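Local atomic coordinates of KLLA0E08119p (Kluyveromyces lactis, PDB entry 3VA7), a protein that is the urea carboxylase part of a larger enzyme that probably carboxylates urea with bicarbonate and ATP, using a carrier-bound biotin, on the way to ammonium and CO2. Residues 1167-1179 with 1221-1235. Numbering follows the deposited sequence.
Sequences AELLYSEYTGRFW and KNGDMVEAGDLVAVI
L1231 lays its CD1 methyl over one face of the Y1171 ring, a CH-pi contact 4.2 Å from the ring centroid and 23° off the normal. CG of L1231 is anti to its backbone N (chi1 -176°), which brings the same methyl to L1169 CB; beyond it, L1169 and V1234 lie alongside each other on this face of the antiparallel pair. L1170, E1168 and I1235 take the other face, where the aliphatic part of E1168 runs beside I1235, CB to CG1 3.6 Å. Where the register slips between L1170 and Y1171, a classic beta bulge sets V1232 and A1233 against L1170: L1170 O accepts a bond from V1232 N (2.7 Å) and a weak one from A1233 N.

Where the chains turn, T1175 OG1 receives the amide of A1228 (3.0 Å). In the second sheet, G1176 and V1226 exchange backbone bonds, and the extended side chain of R1177 crosses M1225 at about a right angle. The R1177 guanidinium has G1223 CA 3.5 Å above the centre of its plane, while NH1 bonds to E948 O. F1178 brings CD2 to the backbone of the K1221–D1224 type II turn and packs on I1196 and I1198.

Both segments run through the two sheets of the biotin carrier domain, the flattened beta-sandwich of the biotinyl family. Main-chain bonds thus fix the register in each sheet, while in the first L1169, L1231 and V1234 add apolar packing on one face, L1170 and I1235 on the other.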
ATOM      1  N   ALA A1167      28.710 -29.304  12.891  1.00 86.85           N
ATOM      2  CA  ALA A1167      28.113 -28.562  11.777  1.00 84.34           C
ATOM      3  C   ALA A1167      26.936 -27.659  12.221  1.00 82.41           C
ATOM      4  O   ALA A1167      26.401 -27.817  13.332  1.00 82.38           O
ATOM      5  CB  ALA A1167      27.652 -29.540  10.715  1.00 84.26           C
ATOM      6  N   GLU A1168      26.570 -26.683  11.382  1.00 79.50           N
ATOM      7  CA  GLU A1168      25.207 -26.163  11.426  1.00 76.73           C
ATOM      8  C   GLU A1168      24.447 -27.031  10.452  1.00 73.77           C
ATOM      9  O   GLU A1168      24.814 -27.144   9.280  1.00 72.73           O
ATOM     10  CB  GLU A1168      25.089 -24.690  11.020  1.00 77.51           C
ATOM     11  CG  GLU A1168      25.934 -23.696  11.835  1.00 80.99           C
ATOM     12  CD  GLU A1168      25.343 -23.301  13.199  1.00 84.62           C
ATOM     13  OE1 GLU A1168      24.546 -24.077  13.782  1.00 85.53           O
ATOM     14  OE2 GLU A1168      25.708 -22.203  13.697  1.00 86.62           O
ATOM     15  N   LEU A1169      23.426 -27.711  10.957  1.00 70.62           N
ATOM     16  CA  LEU A1169      22.503 -28.390  10.071  1.00 67.30           C
ATOM     17  C   LEU A1169      21.437 -27.368   9.695  1.00 65.20           C
ATOM     18  O   LEU A1169      20.989 -26.587  10.559  1.00 64.35           O
ATOM     19  CB  LEU A1169      21.936 -29.646  10.720  1.00 67.16           C
ATOM     20  CG  LEU A1169      22.877 -30.869  10.780  1.00 66.52           C
ATOM     21  CD1 LEU A1169      22.086 -32.158  11.015  1.00 66.53           C
ATOM     22  CD2 LEU A1169      23.737 -31.029   9.529  1.00 65.00           C
ATOM     23  N   LEU A1170      21.105 -27.302   8.400  1.00 62.61           N
ATOM     24  CA  LEU A1170      20.095 -26.322   7.936  1.00 60.08           C
ATOM     25  C   LEU A1170      18.820 -26.968   7.397  1.00 57.98           C
ATOM     26  O   LEU A1170      18.828 -27.858   6.537  1.00 57.05           O
ATOM     27  CB  LEU A1170      20.681 -25.293   6.972  1.00 60.25           C
ATOM     28  CG  LEU A1170      21.773 -24.330   7.463  1.00 60.12           C
ATOM     29  CD1 LEU A1170      21.896 -23.164   6.491  1.00 59.30           C
ATOM     30  CD2 LEU A1170      21.548 -23.801   8.886  1.00 60.93           C
ATOM     31  N   TYR A1171      17.715 -26.514   7.958  1.00 56.14           N
ATOM     32  CA  TYR A1171      16.409 -27.125   7.728  1.00 54.02           C
ATOM     33  C   TYR A1171      15.484 -26.061   7.150  1.00 52.04           C
ATOM     34  O   TYR A1171      15.580 -24.881   7.560  1.00 51.19           O
ATOM     35  CB  TYR A1171      15.835 -27.618   9.067  1.00 54.80           C
ATOM     36  CG  TYR A1171      16.642 -28.700   9.782  1.00 55.82           C
ATOM     37  CD1 TYR A1171      16.551 -30.041   9.374  1.00 56.89           C
ATOM     38  CD2 TYR A1171      17.488 -28.388  10.877  1.00 56.93           C
ATOM     39  CE1 TYR A1171      17.281 -31.054  10.012  1.00 57.63           C
ATOM     40  CE2 TYR A1171      18.222 -29.412  11.544  1.00 56.91           C
ATOM     41  CZ  TYR A1171      18.109 -30.739  11.089  1.00 58.33           C
ATOM     42  OH  TYR A1171      18.810 -31.777  11.672  1.00 60.35           O
ATOM     43  N   SER A1172      14.602 -26.440   6.206  1.00 49.58           N
ATOM     44  CA  SER A1172      13.570 -25.473   5.757  1.00 47.33           C
ATOM     45  C   SER A1172      12.364 -25.436   6.683  1.00 46.48           C
ATOM     46  O   SER A1172      11.835 -26.471   7.078  1.00 46.54           O
ATOM     47  CB  SER A1172      13.151 -25.601   4.268  1.00 47.12           C
ATOM     48  OG  SER A1172      12.594 -26.847   3.952  1.00 43.98           O
ATOM     49  N   GLU A1173      11.938 -24.230   7.035  1.00 45.22           N
ATOM     50  CA  GLU A1173      10.741 -24.080   7.804  1.00 44.63           C
ATOM     51  C   GLU A1173       9.488 -24.590   7.113  1.00 43.52           C
ATOM     52  O   GLU A1173       8.567 -25.059   7.795  1.00 44.55           O
ATOM     53  CB  GLU A1173      10.545 -22.633   8.177  1.00 45.31           C
ATOM     54  CG  GLU A1173       9.730 -22.496   9.468  1.00 49.65           C
ATOM     55  CD  GLU A1173      10.098 -21.238  10.239  1.00 55.04           C
ATOM     56  OE1 GLU A1173      10.132 -20.153   9.600  1.00 58.00           O
ATOM     57  OE2 GLU A1173      10.358 -21.328  11.467  1.00 55.19           O
ATOM     58  N   TYR A1174       9.457 -24.519   5.781  1.00 41.16           N
ATOM     59  CA  TYR A1174       8.253 -24.755   5.019  1.00 39.41           C
ATOM     60  C   TYR A1174       8.345 -25.906   4.010  1.00 38.99           C
ATOM     61  O   TYR A1174       9.458 -26.351   3.610  1.00 37.75           O
ATOM     62  CB  TYR A1174       7.827 -23.443   4.336  1.00 39.81           C
ATOM     63  CG  TYR A1174       7.627 -22.332   5.363  1.00 41.64           C
ATOM     64  CD1 TYR A1174       8.421 -21.168   5.380  1.00 39.56           C
ATOM     65  CD2 TYR A1174       6.667 -22.489   6.376  1.00 43.93           C
ATOM     66  CE1 TYR A1174       8.210 -20.189   6.349  1.00 40.30           C
ATOM     67  CE2 TYR A1174       6.465 -21.536   7.345  1.00 42.02           C
ATOM     68  CZ  TYR A1174       7.221 -20.401   7.347  1.00 43.86           C
ATOM     69  OH  TYR A1174       6.942 -19.523   8.399  1.00 46.95           O
ATOM     70  N   THR A1175       7.172 -26.406   3.606  1.00 37.11           N
ATOM     71  CA  THR A1175       7.128 -27.332   2.496  1.00 36.99           C
ATOM     72  C   THR A1175       7.092 -26.532   1.178  1.00 36.57           C
ATOM     73  O   THR A1175       6.309 -25.582   1.051  1.00 36.81           O
ATOM     74  CB  THR A1175       5.903 -28.301   2.599  1.00 37.16           C
ATOM     75  OG1 THR A1175       6.000 -29.045   3.819  1.00 40.03           O
ATOM     76  CG2 THR A1175       5.842 -29.256   1.406  1.00 34.16           C
ATOM     77  N   GLY A1176       7.920 -26.933   0.213  1.00 35.34           N
ATOM     78  CA  GLY A1176       8.033 -26.246  -1.044  1.00 34.48           C
ATOM     79  C   GLY A1176       8.842 -27.085  -1.989  1.00 34.69           C
ATOM     80  O   GLY A1176       9.309 -28.155  -1.599  1.00 34.69           O
ATOM     81  N   ARG A1177       8.947 -26.624  -3.237  1.00 34.36           N
ATOM     82  CA  ARG A1177       9.706 -27.283  -4.282  1.00 34.53           C
ATOM     83  C   ARG A1177      10.988 -26.516  -4.493  1.00 35.43           C
ATOM     84  O   ARG A1177      10.949 -25.273  -4.611  1.00 35.72           O
ATOM     85  CB  ARG A1177       8.934 -27.259  -5.593  1.00 34.93           C
ATOM     86  CG  ARG A1177       9.549 -28.057  -6.794  1.00 33.38           C
ATOM     87  CD  ARG A1177       8.561 -28.020  -7.957  1.00 35.29           C
ATOM     88  NE  ARG A1177       9.130 -28.161  -9.308  1.00 34.02           N
ATOM     89  CZ  ARG A1177      10.125 -27.426  -9.823  1.00 33.92           C
ATOM     90  NH1 ARG A1177      10.780 -26.462  -9.104  1.00 26.01           N
ATOM     91  NH2 ARG A1177      10.490 -27.683 -11.090  1.00 34.47           N
ATOM     92  N   PHE A1178      12.117 -27.246  -4.585  1.00 35.25           N
ATOM     93  CA  PHE A1178      13.449 -26.625  -4.638  1.00 33.93           C
ATOM     94  C   PHE A1178      13.627 -25.896  -5.925  1.00 33.37           C
ATOM     95  O   PHE A1178      13.485 -26.455  -7.013  1.00 32.31           O
ATOM     96  CB  PHE A1178      14.532 -27.689  -4.452  1.00 34.78           C
ATOM     97  CG  PHE A1178      15.949 -27.150  -4.410  1.00 34.01           C
ATOM     98  CD1 PHE A1178      16.631 -27.054  -3.197  1.00 32.74           C
ATOM     99  CD2 PHE A1178      16.617 -26.772  -5.598  1.00 32.89           C
ATOM    100  CE1 PHE A1178      17.959 -26.595  -3.154  1.00 29.37           C
ATOM    101  CE2 PHE A1178      17.918 -26.301  -5.560  1.00 30.99           C
ATOM    102  CZ  PHE A1178      18.597 -26.237  -4.328  1.00 28.65           C
ATOM    103  N   TRP A1179      13.959 -24.630  -5.791  1.00 34.19           N
ATOM    104  CA  TRP A1179      14.059 -23.739  -6.929  1.00 34.97           C
ATOM    105  C   TRP A1179      15.472 -23.754  -7.493  1.00 35.70           C
ATOM    106  O   TRP A1179      15.685 -24.215  -8.629  1.00 36.61           O
ATOM    107  CB  TRP A1179      13.671 -22.340  -6.485  1.00 35.59           C
ATOM    108  CG  TRP A1179      13.582 -21.295  -7.590  1.00 36.44           C
ATOM    109  CD1 TRP A1179      14.171 -21.334  -8.823  1.00 33.95           C
ATOM    110  CD2 TRP A1179      12.887 -20.036  -7.513  1.00 35.57           C
ATOM    111  NE1 TRP A1179      13.850 -20.197  -9.530  1.00 35.61           N
ATOM    112  CE2 TRP A1179      13.083 -19.375  -8.746  1.00 33.92           C
ATOM    113  CE3 TRP A1179      12.110 -19.415  -6.525  1.00 36.39           C
ATOM    114  CZ2 TRP A1179      12.539 -18.118  -9.027  1.00 32.10           C
ATOM    115  CZ3 TRP A1179      11.543 -18.154  -6.819  1.00 37.78           C
ATOM    116  CH2 TRP A1179      11.780 -17.520  -8.066  1.00 33.69           C
ATOM    117  N   LYS A1221      18.403 -30.716  -5.738  1.00 45.99           N
ATOM    118  CA  LYS A1221      18.476 -30.086  -7.029  1.00 46.49           C
ATOM    119  C   LYS A1221      17.112 -29.480  -7.458  1.00 45.05           C
ATOM    120  O   LYS A1221      16.092 -29.723  -6.848  1.00 44.21           O
ATOM    121  CB  LYS A1221      19.110 -31.055  -8.021  1.00 47.39           C
ATOM    122  CG  LYS A1221      20.612 -31.360  -7.590  1.00 52.75           C
ATOM    123  CD  LYS A1221      21.634 -31.694  -8.770  1.00 55.96           C
ATOM    124  CE  LYS A1221      21.771 -33.228  -9.072  1.00 56.99           C
ATOM    125  NZ  LYS A1221      22.899 -33.888  -8.323  1.00 58.13           N
ATOM    126  N   ASN A1222      17.122 -28.614  -8.456  1.00 44.41           N
ATOM    127  CA  ASN A1222      15.910 -27.996  -8.956  1.00 42.83           C
ATOM    128  C   ASN A1222      14.895 -29.090  -9.193  1.00 42.86           C
ATOM    129  O   ASN A1222      15.234 -30.143  -9.768  1.00 42.15           O
ATOM    130  CB  ASN A1222      16.188 -27.294 -10.270  1.00 42.63           C
ATOM    131  CG  ASN A1222      14.927 -26.862 -10.978  1.00 44.21           C
ATOM    132  OD1 ASN A1222      14.335 -25.843 -10.624  1.00 46.00           O
ATOM    133  ND2 ASN A1222      14.522 -27.610 -11.990  1.00 44.01           N
ATOM    134  N   GLY A1223      13.666 -28.849  -8.724  1.00 42.21           N
ATOM    135  CA  GLY A1223      12.586 -29.801  -8.855  1.00 42.13           C
ATOM    136  C   GLY A1223      12.313 -30.737  -7.682  1.00 42.07           C
ATOM    137  O   GLY A1223      11.299 -31.416  -7.689  1.00 42.92           O
ATOM    138  N   ASP A1224      13.191 -30.794  -6.689  1.00 41.37           N
ATOM    139  CA  ASP A1224      12.967 -31.663  -5.543  1.00 41.80           C
ATOM    140  C   ASP A1224      11.913 -31.111  -4.612  1.00 42.22           C
ATOM    141  O   ASP A1224      11.888 -29.913  -4.305  1.00 42.60           O
ATOM    142  CB  ASP A1224      14.265 -31.882  -4.734  1.00 41.11           C
ATOM    143  CG  ASP A1224      15.302 -32.726  -5.478  1.00 42.22           C
ATOM    144  OD1 ASP A1224      14.996 -33.405  -6.498  1.00 41.05           O
ATOM    145  OD2 ASP A1224      16.467 -32.698  -5.035  1.00 44.90           O
ATOM    146  N   MET A1225      11.082 -31.994  -4.095  1.00 42.87           N
ATOM    147  CA  MET A1225      10.218 -31.590  -3.015  1.00 43.64           C
ATOM    148  C   MET A1225      10.935 -31.564  -1.701  1.00 44.50           C
ATOM    149  O   MET A1225      11.686 -32.449  -1.368  1.00 44.74           O
ATOM    150  CB  MET A1225       8.957 -32.455  -2.920  1.00 43.28           C
ATOM    151  CG  MET A1225       7.715 -31.645  -2.492  1.00 45.42           C
ATOM    152  SD  MET A1225       7.339 -30.245  -3.630  1.00 46.87           S
ATOM    153  CE  MET A1225       7.686 -31.063  -5.215  1.00 39.49           C
ATOM    154  N   VAL A1226      10.660 -30.525  -0.937  1.00 46.41           N
ATOM    155  CA  VAL A1226      11.218 -30.351   0.381  1.00 47.42           C
ATOM    156  C   VAL A1226      10.085 -30.205   1.417  1.00 48.83           C
ATOM    157  O   VAL A1226       9.367 -29.200   1.390  1.00 48.79           O
ATOM    158  CB  VAL A1226      12.146 -29.111   0.394  1.00 46.84           C
ATOM    159  CG1 VAL A1226      12.709 -28.881   1.753  1.00 44.87           C
ATOM    160  CG2 VAL A1226      13.260 -29.283  -0.650  1.00 46.61           C
ATOM    161  N   GLU A1227       9.932 -31.213   2.301  1.00 50.51           N
ATOM    162  CA  GLU A1227       9.002 -31.142   3.466  1.00 51.65           C
ATOM    163  C   GLU A1227       9.550 -30.150   4.418  1.00 51.33           C
ATOM    164  O   GLU A1227      10.772 -30.017   4.525  1.00 51.38           O
ATOM    165  CB  GLU A1227       8.876 -32.450   4.275  1.00 51.91           C
ATOM    166  CG  GLU A1227       8.195 -33.644   3.590  1.00 55.76           C
ATOM    167  CD  GLU A1227       6.963 -33.246   2.811  1.00 59.09           C
ATOM    168  OE1 GLU A1227       6.044 -32.636   3.417  1.00 62.13           O
ATOM    169  OE2 GLU A1227       6.932 -33.523   1.592  1.00 59.67           O
ATOM    170  N   ALA A1228       8.646 -29.476   5.128  1.00 51.50           N
ATOM    171  CA  ALA A1228       9.031 -28.661   6.261  1.00 51.75           C
ATOM    172  C   ALA A1228       9.847 -29.536   7.221  1.00 52.24           C
ATOM    173  O   ALA A1228       9.579 -30.734   7.372  1.00 51.85           O
ATOM    174  CB  ALA A1228       7.818 -28.126   6.920  1.00 51.22           C
ATOM    175  N   GLY A1229      10.868 -28.946   7.825  1.00 53.29           N
ATOM    176  CA  GLY A1229      11.770 -29.665   8.740  1.00 54.32           C
ATOM    177  C   GLY A1229      12.824 -30.585   8.093  1.00 54.80           C
ATOM    178  O   GLY A1229      13.651 -31.163   8.801  1.00 54.79           O
ATOM    179  N   ASP A1230      12.793 -30.738   6.766  1.00 54.87           N
ATOM    180  CA  ASP A1230      13.826 -31.477   6.062  1.00 54.89           C
ATOM    181  C   ASP A1230      15.170 -30.778   6.081  1.00 55.82           C
ATOM    182  O   ASP A1230      15.251 -29.557   6.049  1.00 56.32           O
ATOM    183  CB  ASP A1230      13.424 -31.696   4.621  1.00 54.70           C
ATOM    184  CG  ASP A1230      12.488 -32.823   4.466  1.00 53.87           C
ATOM    185  OD1 ASP A1230      12.011 -33.325   5.505  1.00 55.75           O
ATOM    186  OD2 ASP A1230      12.226 -33.209   3.318  1.00 52.87           O
ATOM    187  N   LEU A1231      16.233 -31.570   6.129  1.00 56.78           N
ATOM    188  CA  LEU A1231      17.580 -31.043   6.023  1.00 56.76           C
ATOM    189  C   LEU A1231      17.826 -30.625   4.590  1.00 57.31           C
ATOM    190  O   LEU A1231      17.589 -31.391   3.657  1.00 56.98           O
ATOM    191  CB  LEU A1231      18.595 -32.123   6.416  1.00 56.68           C
ATOM    192  CG  LEU A1231      20.067 -31.705   6.444  1.00 54.36           C
ATOM    193  CD1 LEU A1231      20.369 -30.750   7.605  1.00 52.30           C
ATOM    194  CD2 LEU A1231      20.909 -32.936   6.483  1.00 51.45           C
ATOM    195  N   VAL A1232      18.348 -29.418   4.423  1.00 58.52           N
ATOM    196  CA  VAL A1232      18.495 -28.824   3.087  1.00 59.56           C
ATOM    197  C   VAL A1232      19.975 -28.440   2.718  1.00 60.95           C
ATOM    198  O   VAL A1232      20.403 -28.536   1.544  1.00 61.29           O
ATOM    199  CB  VAL A1232      17.487 -27.668   2.947  1.00 58.75           C
ATOM    200  CG1 VAL A1232      17.933 -26.443   3.715  1.00 57.55           C
ATOM    201  CG2 VAL A1232      17.271 -27.371   1.548  1.00 59.82           C
ATOM    202  N   ALA A1233      20.742 -28.040   3.733  1.00 61.88           N
ATOM    203  CA  ALA A1233      22.174 -27.822   3.590  1.00 63.29           C
ATOM    204  C   ALA A1233      22.911 -28.069   4.910  1.00 64.51           C
ATOM    205  O   ALA A1233      22.292 -28.084   6.007  1.00 64.97           O
ATOM    206  CB  ALA A1233      22.447 -26.414   3.107  1.00 63.13           C
ATOM    207  N   VAL A1234      24.231 -28.253   4.794  1.00 65.23           N
ATOM    208  CA  VAL A1234      25.141 -28.295   5.947  1.00 65.72           C
ATOM    209  C   VAL A1234      26.243 -27.268   5.764  1.00 66.04           C
ATOM    210  O   VAL A1234      26.877 -27.217   4.710  1.00 66.20           O
ATOM    211  CB  VAL A1234      25.810 -29.669   6.118  1.00 65.67           C
ATOM    212  CG1 VAL A1234      26.597 -29.689   7.406  1.00 66.41           C
ATOM    213  CG2 VAL A1234      24.778 -30.786   6.114  1.00 65.73           C
ATOM    214  N   ILE A1235      26.463 -26.442   6.782  1.00 66.88           N
ATOM    215  CA  ILE A1235      27.609 -25.521   6.787  1.00 67.63           C
ATOM    216  C   ILE A1235      28.647 -25.926   7.867  1.00 68.03           C
ATOM    217  O   ILE A1235      28.310 -26.065   9.058  1.00 68.46           O
ATOM    218  CB  ILE A1235      27.204 -23.980   6.767  1.00 67.72           C
ATOM    219  CG1 ILE A1235      26.927 -23.414   8.158  1.00 68.95           C
ATOM    220  CG2 ILE A1235      26.037 -23.702   5.809  1.00 66.51           C
ATOM    221  CD1 ILE A1235      28.125 -22.685   8.755  1.00 70.40           C
TER